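Local structure of glycoside hydrolase family 43 (Halothermothrix orenii, 4QQS) at residues 71-76 and 124-129; 85-90 and 97-102; 139-144 and 159-164. The protein hydrolyses alpha-L-arabinofuranosidic bonds as a thermostable family 43 glycoside hydrolase and probably takes part in the breakdown of xylan. All coordinates share one frame; numbering follows the deposited sequence. Where two conformers were deposited one is given.

Contact 1: 71-76 and 124-129. With NA (sodium ion), chain D.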
loop_
_atom_site.group_PDB
_atom_site.type_symbol
_atom_site.label_atom_id
_atom_site.label_comp_id
_atom_site.label_asym_id
_atom_site.label_seq_id
_atom_site.Cartn_x
_atom_site.Cartn_y
_atom_site.Cartn_z
ATOM N N PHE A 71 -9.500 1.312 -10.903
ATOM C CA PHE A 71 -9.608 0.642 -9.609
ATOM C C PHE A 71 -8.206 0.320 -9.107
ATOM O O PHE A 71 -7.533 -0.545 -9.677
ATOM C CB PHE A 71 -10.457 -0.637 -9.737
ATOM C CG PHE A 71 -11.928 -0.366 -9.875
ATOM C CD1 PHE A 71 -12.489 -0.058 -11.112
ATOM C CD2 PHE A 71 -12.766 -0.400 -8.771
ATOM C CE1 PHE A 71 -13.834 0.209 -11.219
ATOM C CE2 PHE A 71 -14.113 -0.131 -8.891
ATOM C CZ PHE A 71 -14.634 0.172 -10.113
ATOM N N TRP A 72 -7.764 1.033 -8.065
ATOM C CA TRP A 72 -6.390 0.935 -7.585
ATOM C C TRP A 72 -6.287 0.670 -6.093
ATOM O O TRP A 72 -7.087 1.163 -5.288
ATOM C CB TRP A 72 -5.596 2.231 -7.848
ATOM C CG TRP A 72 -5.512 2.685 -9.260
ATOM C CD1 TRP A 72 -5.713 1.949 -10.391
ATOM C CD2 TRP A 72 -5.226 4.018 -9.688
ATOM N NE1 TRP A 72 -5.573 2.754 -11.505
ATOM C CE2 TRP A 72 -5.285 4.033 -11.095
ATOM C CE3 TRP A 72 -4.930 5.202 -9.017
ATOM C CZ2 TRP A 72 -5.053 5.190 -11.840
ATOM C CZ3 TRP A 72 -4.709 6.350 -9.759
ATOM C CH2 TRP A 72 -4.776 6.337 -11.153
ATOM N N ALA A 73 -5.225 -0.058 -5.760
ATOM C CA ALA A 73 -4.593 -0.115 -4.433
ATOM C C ALA A 73 -5.549 -0.446 -3.289
ATOM O O ALA A 73 -5.773 0.366 -2.386
ATOM C CB ALA A 73 -3.796 1.161 -4.164
ATOM N N PRO A 74 -6.074 -1.675 -3.304
ATOM C CA PRO A 74 -6.968 -2.135 -2.248
ATOM C C PRO A 74 -6.196 -2.490 -0.987
ATOM O O PRO A 74 -5.084 -3.018 -1.075
ATOM C CB PRO A 74 -7.577 -3.396 -2.856
ATOM C CG PRO A 74 -6.472 -3.955 -3.682
ATOM C CD PRO A 74 -5.784 -2.735 -4.281
ATOM N N GLU A 75 -6.788 -2.239 0.170
ATOM C CA GLU A 75 -6.210 -2.687 1.432
ATOM C C GLU A 75 -7.328 -3.223 2.293
ATOM O O GLU A 75 -8.432 -2.684 2.276
ATOM C CB GLU A 75 -5.515 -1.561 2.161
ATOM C CG GLU A 75 -4.352 -0.969 1.430
ATOM C CD GLU A 75 -3.382 -0.264 2.398
ATOM O OE1 GLU A 75 -3.584 -0.314 3.625
ATOM O OE2 GLU A 75 -2.412 0.354 1.941
ATOM N N VAL A 76 -7.033 -4.281 3.040
ATOM C CA VAL A 76 -8.028 -4.978 3.835
ATOM C C VAL A 76 -7.565 -5.158 5.279
ATOM O O VAL A 76 -6.478 -5.679 5.519
ATOM C CB VAL A 76 -8.334 -6.352 3.210
ATOM C CG1 VAL A 76 -9.355 -7.109 4.033
ATOM C CG2 VAL A 76 -8.831 -6.186 1.778
ATOM N N PHE A 124 -8.215 11.425 -4.767
ATOM C CA PHE A 124 -7.611 10.799 -3.602
ATOM C C PHE A 124 -7.446 9.317 -3.870
ATOM O O PHE A 124 -8.347 8.683 -4.425
ATOM C CB PHE A 124 -8.488 11.003 -2.354
ATOM C CG PHE A 124 -8.721 12.437 -2.036
ATOM C CD1 PHE A 124 -7.818 13.132 -1.259
ATOM C CD2 PHE A 124 -9.822 13.112 -2.534
ATOM C CE1 PHE A 124 -8.015 14.473 -0.982
ATOM C CE2 PHE A 124 -10.022 14.452 -2.255
ATOM C CZ PHE A 124 -9.127 15.130 -1.477
ATOM N N ILE A 125 -6.302 8.775 -3.453
ATOM C CA ILE A 125 -5.976 7.371 -3.656
ATOM C C ILE A 125 -5.164 6.834 -2.476
ATOM O O ILE A 125 -4.803 7.573 -1.555
ATOM C CB ILE A 125 -5.163 7.140 -4.967
ATOM C CG1 ILE A 125 -3.740 7.710 -4.871
ATOM C CG2 ILE A 125 -5.899 7.709 -6.185
ATOM C CD1 ILE A 125 -2.835 7.274 -5.997
ATOM N N ASP A 126 -4.886 5.535 -2.503
ATOM C CA ASP A 126 -3.910 4.926 -1.606
ATOM C C ASP A 126 -4.291 5.020 -0.132
ATOM O O ASP A 126 -3.429 5.133 0.739
ATOM C CB ASP A 126 -2.495 5.482 -1.819
ATOM C CG ASP A 126 -1.801 4.929 -3.049
ATOM O OD1 ASP A 126 -2.360 4.055 -3.729
ATOM O OD2 ASP A 126 -0.673 5.390 -3.335
ATOM N N ALA A 127 -5.578 4.886 0.167
ATOM C CA ALA A 127 -6.001 4.818 1.554
ATOM C C ALA A 127 -5.354 3.647 2.292
ATOM O O ALA A 127 -5.188 2.547 1.758
ATOM C CB ALA A 127 -7.501 4.696 1.651
ATOM N N HIS A 128 -5.028 3.911 3.548
ATOM C CA HIS A 128 -4.432 2.941 4.443
ATOM C C HIS A 128 -5.001 3.213 5.828
ATOM O O HIS A 128 -4.811 4.288 6.368
ATOM C CB HIS A 128 -2.916 3.103 4.456
ATOM C CG HIS A 128 -2.248 2.295 5.515
ATOM N ND1 HIS A 128 -2.131 0.928 5.443
ATOM C CD2 HIS A 128 -1.690 2.661 6.697
ATOM C CE1 HIS A 128 -1.537 0.487 6.543
ATOM N NE2 HIS A 128 -1.251 1.516 7.315
ATOM N N ILE A 129 -5.710 2.247 6.393
ATOM C CA ILE A 129 -6.258 2.395 7.731
ATOM C C ILE A 129 -5.354 1.676 8.721
ATOM O O ILE A 129 -5.091 0.484 8.583
ATOM C CB ILE A 129 -7.720 1.876 7.833
ATOM C CG1 ILE A 129 -8.638 2.692 6.917
ATOM C CG2 ILE A 129 -8.212 1.964 9.283
ATOM C CD1 ILE A 129 -10.074 2.177 6.831
HETATM NA NA NA D . -1.315 0.790 0.220
HETATM O O HOH W 1 -6.333 3.529 -3.944
HETATM O O HOH W 2 -6.903 1.509 -0.046
HETATM O O HOH W 3 -3.262 1.479 -0.668
HETATM O O HOH W 4 -5.413 -0.574 5.483
HETATM O O HOH W 5 -1.373 3.094 0.789
HETATM O O HOH W 6 1.256 0.843 0.609
HETATM O O HOH W 7 -1.365 -1.328 -0.190
#
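Strands 72-76 and 124-129 run side by side in nearly the same direction, 21° apart, with their axes 6.7 Å from each other at the closest point, and water links their backbones. Water 1 joins Trp72 O to Asp126 N, and water 2 donates to both Ala73 O and Ala127 O, 2.7 Å from the latter. Ala73 and Asp126 both take left-handed backbone conformations and so kink the two strands at the same level, where their CA atoms are 5.8 Å apart. The methyl CB of Ala73 there lies 3.3 Å from Asp126 OD1, while Asp126 OD2 turns to Gly196 N. These are the inner strands of neighbouring blades in the five-bladed beta-propeller, lining its central channel. Asp126 is the predicted modulator of the proton donor's pKa.

Further along the strands, Glu75 reaches across with CG anti to its carbonyl carbon and an extended chain. Its OE1 accepts, on the syn lone pair, a 2.6 Å bond from His128 ND1 with an N-H...O angle of 155°. The carboxylate meets the edge of the imidazole, their planes turned 67° apart, and His128 has its CG anti to the backbone N. Water 4 also donates to Glu75 OE1 and accepts from Ile129 N, so two donors hold this oxygen. Glu75 OE2 binds the sodium ion at 2.1 Å, alongside waters 3, 5, 6 and 7 and His256 NE2. The cation is likely to keep Glu75 ionised and hence a good acceptor for the histidine. Towards the start of the strands the contact turns apolar, where CG2 of Ile125 meets Trp72 CE3 obliquely at 3.9 Å.

Contact 2: 85-90 and 97-102; sequences MTYSAR and KIALAS
Three carboxylates grip Lys97 NZ: those of Asp91 and Asp93, in the turn that joins the two strands, and that of Asp119 make salt bridges to the ammonium at the end of an extended side chain. The backbone of the same residue belongs to an antiparallel hairpin within one propeller blade. Six N-H...O bonds tie its hydrogen-bonded pairs, Ala89 with Lys97, Tyr87 with Ala99 and Met85 with Ala101. Ala99 N donates to Tyr87 O nearly along the C=O axis, 2.8 Å away, and Ile98 CA adds a C-H contact to that oxygen. Less regular is the bond from Met85 N to Ala101 O, whose donor stands above the carbonyl plane.

Among the side chains Tyr87 dominates. With chi1 at 64° its CG takes the crowded position between N and C, which tips the ring across the partner strand. Ala99 CB then lies over one ring face, displaced toward the rim and 3.6 Å from Tyr87 CZ, a CH-pi contact; Ala101 CB sits at the ring edge. The hydroxyl bonds to Asn112 OD1. An alanine in place of Tyr87 would lose the ring and its hydroxyl and would probably leave Ala99 CB without its aromatic cover and Asn112 without this partner. On the other sheet face, Thr86 CG2 meets Leu100 CD1 obliquely at 3.8 Å, and Ser88 CB comes 3.2 Å from Lys97 O. The hairpin thus relies on main-chain bonds for its register, while small alanine side chains make room for the ring to lie across the strand.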
loop_
_atom_site.group_PDB
_atom_site.type_symbol
_atom_site.label_atom_id
_atom_site.label_comp_id
_atom_site.label_asym_id
_atom_site.label_seq_id
_atom_site.Cartn_x
_atom_site.Cartn_y
_atom_site.Cartn_z
ATOM N N MET A 85 -12.406 -3.268 3.367
ATOM C CA MET A 85 -11.537 -2.942 2.256
ATOM C C MET A 85 -11.683 -1.471 1.896
ATOM O O MET A 85 -12.786 -0.987 1.689
ATOM C CB MET A 85 -11.889 -3.769 1.024
ATOM C CG MET A 85 -10.979 -3.488 -0.176
ATOM S SD MET A 85 -11.420 -4.375 -1.682
ATOM C CE MET A 85 -10.945 -6.048 -1.265
ATOM N N THR A 86 -10.562 -0.771 1.817
ATOM C CA THR A 86 -10.524 0.527 1.173
ATOM C C THR A 86 -9.931 0.360 -0.212
ATOM O O THR A 86 -9.140 -0.552 -0.463
ATOM C CB THR A 86 -9.673 1.546 1.968
ATOM O OG1 THR A 86 -8.388 0.983 2.255
ATOM C CG2 THR A 86 -10.353 1.942 3.266
ATOM N N TYR A 87 -10.316 1.252 -1.114
ATOM C CA TYR A 87 -9.785 1.264 -2.464
ATOM C C TYR A 87 -10.140 2.596 -3.079
ATOM O O TYR A 87 -10.925 3.358 -2.506
ATOM C CB TYR A 87 -10.354 0.116 -3.304
ATOM C CG TYR A 87 -11.848 0.149 -3.574
ATOM C CD1 TYR A 87 -12.760 -0.388 -2.674
ATOM C CD2 TYR A 87 -12.350 0.681 -4.756
ATOM C CE1 TYR A 87 -14.120 -0.415 -2.946
ATOM C CE2 TYR A 87 -13.704 0.661 -5.040
ATOM C CZ TYR A 87 -14.585 0.115 -4.132
ATOM O OH TYR A 87 -15.924 0.100 -4.456
ATOM N N SER A 88 -9.625 2.869 -4.277
ATOM C CA SER A 88 -10.078 4.034 -5.015
ATOM C C SER A 88 -10.463 3.642 -6.431
ATOM O O SER A 88 -10.015 2.627 -6.959
ATOM C CB SER A 88 -9.036 5.160 -4.999
ATOM O OG SER A 88 -7.841 4.781 -5.653
ATOM N N ALA A 89 -11.314 4.466 -7.020
ATOM C CA ALA A 89 -11.698 4.338 -8.418
ATOM C C ALA A 89 -12.126 5.710 -8.902
ATOM O O ALA A 89 -12.358 6.627 -8.110
ATOM C CB ALA A 89 -12.837 3.321 -8.596
ATOM N N ARG A 90 -12.265 5.850 -10.217
ATOM C CA ARG A 90 -12.725 7.099 -10.802
ATOM C C ARG A 90 -14.253 7.150 -10.800
ATOM O O ARG A 90 -14.919 6.227 -11.257
ATOM C CB ARG A 90 -12.194 7.276 -12.235
ATOM C CG ARG A 90 -12.284 8.716 -12.721
ATOM C CD ARG A 90 -11.560 8.939 -14.037
ATOM N NE ARG A 90 -10.147 8.581 -13.983
ATOM C CZ ARG A 90 -9.173 9.352 -13.509
ATOM N NH1 ARG A 90 -9.429 10.552 -13.006
ATOM N NH2 ARG A 90 -7.922 8.901 -13.510
ATOM N N LYS A 97 -11.688 8.753 -6.140
ATOM C CA LYS A 97 -12.169 8.836 -4.764
ATOM C C LYS A 97 -11.952 7.516 -4.060
ATOM O O LYS A 97 -11.953 6.444 -4.671
ATOM C CB LYS A 97 -13.654 9.212 -4.729
ATOM C CG LYS A 97 -13.994 10.461 -5.537
ATOM C CD LYS A 97 -15.486 10.775 -5.557
ATOM C CE LYS A 97 -15.780 11.856 -6.576
ATOM N NZ LYS A 97 -17.241 12.075 -6.747
ATOM N N ILE A 98 -11.763 7.623 -2.751
ATOM C CA ILE A 98 -11.656 6.465 -1.883
ATOM C C ILE A 98 -13.054 5.951 -1.545
ATOM O O ILE A 98 -13.993 6.743 -1.386
ATOM C CB ILE A 98 -10.841 6.862 -0.649
ATOM C CG1 ILE A 98 -9.383 7.047 -1.083
ATOM C CG2 ILE A 98 -10.960 5.846 0.487
ATOM C CD1 ILE A 98 -8.580 7.918 -0.146
ATOM N N ALA A 99 -13.175 4.626 -1.471
ATOM C CA ALA A 99 -14.392 3.931 -1.092
ATOM C C ALA A 99 -14.075 2.910 -0.004
ATOM O O ALA A 99 -12.939 2.446 0.129
ATOM C CB ALA A 99 -14.991 3.226 -2.296
ATOM N N LEU A 100 -15.115 2.556 0.747
ATOM C CA LEU A 100 -15.059 1.579 1.821
ATOM C C LEU A 100 -16.084 0.473 1.582
ATOM O O LEU A 100 -17.259 0.756 1.332
ATOM C CB LEU A 100 -15.365 2.264 3.150
ATOM C CG LEU A 100 -15.252 1.408 4.414
ATOM C CD1 LEU A 100 -13.807 1.033 4.682
ATOM C CD2 LEU A 100 -15.851 2.124 5.619
ATOM N N ALA A 101 -15.630 -0.773 1.690
ATOM C CA ALA A 101 -16.453 -1.964 1.500
ATOM C C ALA A 101 -16.175 -2.940 2.641
ATOM O O ALA A 101 -15.177 -2.805 3.353
ATOM C CB ALA A 101 -16.139 -2.614 0.169
ATOM N N SER A 102 -17.038 -3.942 2.796
ATOM C CA SER A 102 -16.821 -4.950 3.826
ATOM C C SER A 102 -17.243 -6.345 3.375
ATOM O O SER A 102 -17.988 -6.509 2.412
ATOM C CB SER A 102 -17.543 -4.559 5.111
ATOM O OG SER A 102 -18.943 -4.696 4.963
#

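Contact 3: 139-144 and 159-164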
loop_
_atom_site.group_PDB
_atom_site.type_symbol
_atom_site.label_atom_id
_atom_site.label_comp_id
_atom_site.label_asym_id
_atom_site.label_seq_id
_atom_site.Cartn_x
_atom_site.Cartn_y
_atom_site.Cartn_z
ATOM N N ILE A 139 -6.763 7.060 9.142
ATOM C CA ILE A 139 -6.628 6.839 7.715
ATOM C C ILE A 139 -5.543 7.745 7.157
ATOM O O ILE A 139 -5.545 8.952 7.384
ATOM C CB ILE A 139 -7.981 7.005 6.969
ATOM C CG1 ILE A 139 -7.837 6.562 5.507
ATOM C CG2 ILE A 139 -8.525 8.423 7.076
ATOM C CD1 ILE A 139 -9.164 6.474 4.761
ATOM N N TYR A 140 -4.608 7.124 6.446
ATOM C CA TYR A 140 -3.555 7.810 5.705
ATOM C C TYR A 140 -3.947 7.699 4.245
ATOM O O TYR A 140 -4.359 6.645 3.806
ATOM C CB TYR A 140 -2.198 7.117 5.963
ATOM C CG TYR A 140 -1.772 7.217 7.397
ATOM C CD1 TYR A 140 -2.233 6.323 8.350
ATOM C CD2 TYR A 140 -0.938 8.230 7.817
ATOM C CE1 TYR A 140 -1.893 6.461 9.686
ATOM C CE2 TYR A 140 -0.575 8.369 9.148
ATOM C CZ TYR A 140 -1.062 7.482 10.087
ATOM O OH TYR A 140 -0.771 7.589 11.416
ATOM N N TYR A 141 -3.847 8.789 3.497
ATOM C CA TYR A 141 -4.283 8.763 2.112
ATOM C C TYR A 141 -3.541 9.816 1.314
ATOM O O TYR A 141 -2.919 10.712 1.868
ATOM C CB TYR A 141 -5.799 8.965 2.017
ATOM C CG TYR A 141 -6.294 10.251 2.642
ATOM C CD1 TYR A 141 -6.408 11.408 1.903
ATOM C CD2 TYR A 141 -6.636 10.314 3.985
ATOM C CE1 TYR A 141 -6.866 12.585 2.472
ATOM C CE2 TYR A 141 -7.087 11.493 4.566
ATOM C CZ TYR A 141 -7.208 12.622 3.803
ATOM O OH TYR A 141 -7.647 13.821 4.338
ATOM N N VAL A 142 -3.627 9.697 -0.002
ATOM C CA VAL A 142 -2.897 10.563 -0.908
ATOM C C VAL A 142 -3.842 11.542 -1.594
ATOM O O VAL A 142 -4.854 11.148 -2.175
ATOM C CB VAL A 142 -2.165 9.737 -1.976
ATOM C CG1 VAL A 142 -1.533 10.623 -3.029
ATOM C CG2 VAL A 142 -1.097 8.864 -1.306
ATOM N N LYS A 143 -3.487 12.824 -1.514
ATOM C CA LYS A 143 -4.077 13.877 -2.341
ATOM C C LYS A 143 -3.255 13.885 -3.621
ATOM O O LYS A 143 -2.111 14.297 -3.630
ATOM C CB LYS A 143 -4.016 15.212 -1.593
ATOM C CG LYS A 143 -4.794 16.348 -2.232
ATOM C CD LYS A 143 -4.703 17.632 -1.385
ATOM C CE LYS A 143 -5.692 18.679 -1.852
ATOM N NZ LYS A 143 -5.515 19.993 -1.221
ATOM N N ASP A 144 -3.845 13.303 -4.671
ATOM C CA ASP A 144 -3.099 12.884 -5.845
ATOM C C ASP A 144 -2.654 14.034 -6.744
ATOM O O ASP A 144 -3.401 14.983 -7.000
ATOM C CB ASP A 144 -3.953 11.904 -6.646
ATOM C CG ASP A 144 -3.205 11.285 -7.810
ATOM O OD1 ASP A 144 -2.323 10.436 -7.568
ATOM O OD2 ASP A 144 -3.524 11.650 -8.963
ATOM N N TYR A 159 -1.800 12.703 3.562
ATOM C CA TYR A 159 -2.532 13.268 4.677
ATOM C C TYR A 159 -2.957 12.157 5.623
ATOM O O TYR A 159 -3.022 10.988 5.254
ATOM C CB TYR A 159 -3.775 14.024 4.170
ATOM C CG TYR A 159 -3.445 15.331 3.507
ATOM C CD1 TYR A 159 -3.038 15.375 2.177
ATOM C CD2 TYR A 159 -3.513 16.525 4.208
ATOM C CE1 TYR A 159 -2.701 16.554 1.559
ATOM C CE2 TYR A 159 -3.177 17.726 3.593
ATOM C CZ TYR A 159 -2.772 17.729 2.274
ATOM O OH TYR A 159 -2.439 18.922 1.677
ATOM N N VAL A 160 -3.280 12.553 6.848
ATOM C CA VAL A 160 -3.832 11.649 7.840
ATOM C C VAL A 160 -4.994 12.313 8.554
ATOM O O VAL A 160 -4.980 13.516 8.824
ATOM C CB VAL A 160 -2.756 11.182 8.863
ATOM C CG1 VAL A 160 -2.083 12.357 9.566
ATOM C CG2 VAL A 160 -3.339 10.203 9.877
ATOM N N GLN A 161 -6.010 11.511 8.854
ATOM C CA GLN A 161 -7.053 11.896 9.796
ATOM C C GLN A 161 -7.411 10.723 10.682
ATOM O O GLN A 161 -7.422 9.571 10.260
ATOM C CB GLN A 161 -8.316 12.377 9.067
ATOM C CG GLN A 161 -8.127 13.737 8.426
ATOM C CD GLN A 161 -9.294 14.182 7.592
ATOM O OE1 GLN A 161 -9.327 13.958 6.376
ATOM N NE2 GLN A 161 -10.264 14.827 8.229
ATOM N N GLU A 162 -7.734 11.028 11.928
ATOM C CA GLU A 162 -8.393 10.062 12.791
ATOM C C GLU A 162 -9.773 9.782 12.217
ATOM O O GLU A 162 -10.406 10.686 11.661
ATOM C CB GLU A 162 -8.491 10.670 14.183
ATOM C CG GLU A 162 -9.019 9.754 15.251
ATOM C CD GLU A 162 -9.017 10.416 16.617
ATOM O OE1 GLU A 162 -8.273 11.416 16.813
ATOM O OE2 GLU A 162 -9.761 9.942 17.491
ATOM N N MET A 163 -10.233 8.542 12.341
ATOM C CA MET A 163 -11.579 8.195 11.900
ATOM C C MET A 163 -12.503 8.009 13.074
ATOM O O MET A 163 -12.074 7.755 14.194
ATOM C CB MET A 163 -11.601 6.905 11.086
ATOM C CG MET A 163 -10.530 6.830 9.996
ATOM S SD MET A 163 -10.679 5.377 8.968
ATOM C CE MET A 163 -11.923 5.916 7.814
ATOM N N SER A 164 -13.795 8.104 12.795
ATOM C CA SER A 164 -14.791 7.676 13.746
ATOM C C SER A 164 -14.633 6.175 13.964
ATOM O O SER A 164 -14.040 5.453 13.137
ATOM C CB SER A 164 -16.188 7.987 13.224
ATOM O OG SER A 164 -16.375 7.408 11.943
HETATM O O HOH W 8 -4.633 20.659 1.379
#
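Each of two tyrosine rings carries an aliphatic group on one face. Val160 CG2 stands over the Tyr140 ring, displaced toward the rim and 3.4 Å from CE2, and Tyr159 CB covers the Tyr141 ring in the same manner, 3.7 Å from CZ. Both are CH-pi contacts across an antiparallel pair of strands within a blade of the beta-propeller, and the two rings lie on opposite faces of the sheet. Tyr140 and Val160 form a non-hydrogen-bonded pair whose side chains run alongside each other. The hydrogen-bonded pairs next to it, Ile139 with Gln161 and Tyr141 with Tyr159, supply four backbone bonds.

At the edge of the Tyr141 ring the hydroxyl donates to Gln161 OE1 at 2.6 Å, on a lone pair in the carbonyl plane, with ring and amide turned 52° apart. The crowded chi1 of Tyr141, 58°, leans its ring toward the partner strand and makes this reach possible. Arg120 bonds to both oxygens, through NH1 to Tyr141 OH and through NH2 to Gln161 OE1; its charge would probably polarise the phenol and make it a better donor. On the other face, Tyr140 OH bonds to Pro230 O.

Beyond the pair Ile139 with Gln161, Met163 SD packs at 3.7 Å against Ile139 CB. Beyond the pair Tyr141 with Tyr159, the extended Lys143 chain crosses the Tyr159 ring obliquely. Tyr159 OH, already bonded to Gln157 OE1, accepts a hydrogen bond from water 8, which in turn accepts one from Lys143 NZ, each 2.8 Å long.

Overall arrangement
Contact 1 joins two adjacent blades, while contacts 2 and 3 lie within those blades. Strand 72-79 pairs with 82-90 through Glu75 O and Thr86 N, 2.9 Å apart, and 124-131 with 137-143 through His128 N and Tyr140 O at 2.8 Å. The centres of contacts 1 and 2 are about 6 Å apart. Contacts 2 and 3 meet between the blades where Ile98 CD1 touches Tyr141 CB at 3.7 Å. Contact 1 faces the active site: the side chain of Asp126 comes within about 3 Å of Glu195, the predicted proton donor, and that of Ala73 within about 4 Å of Asp17, the predicted proton acceptor.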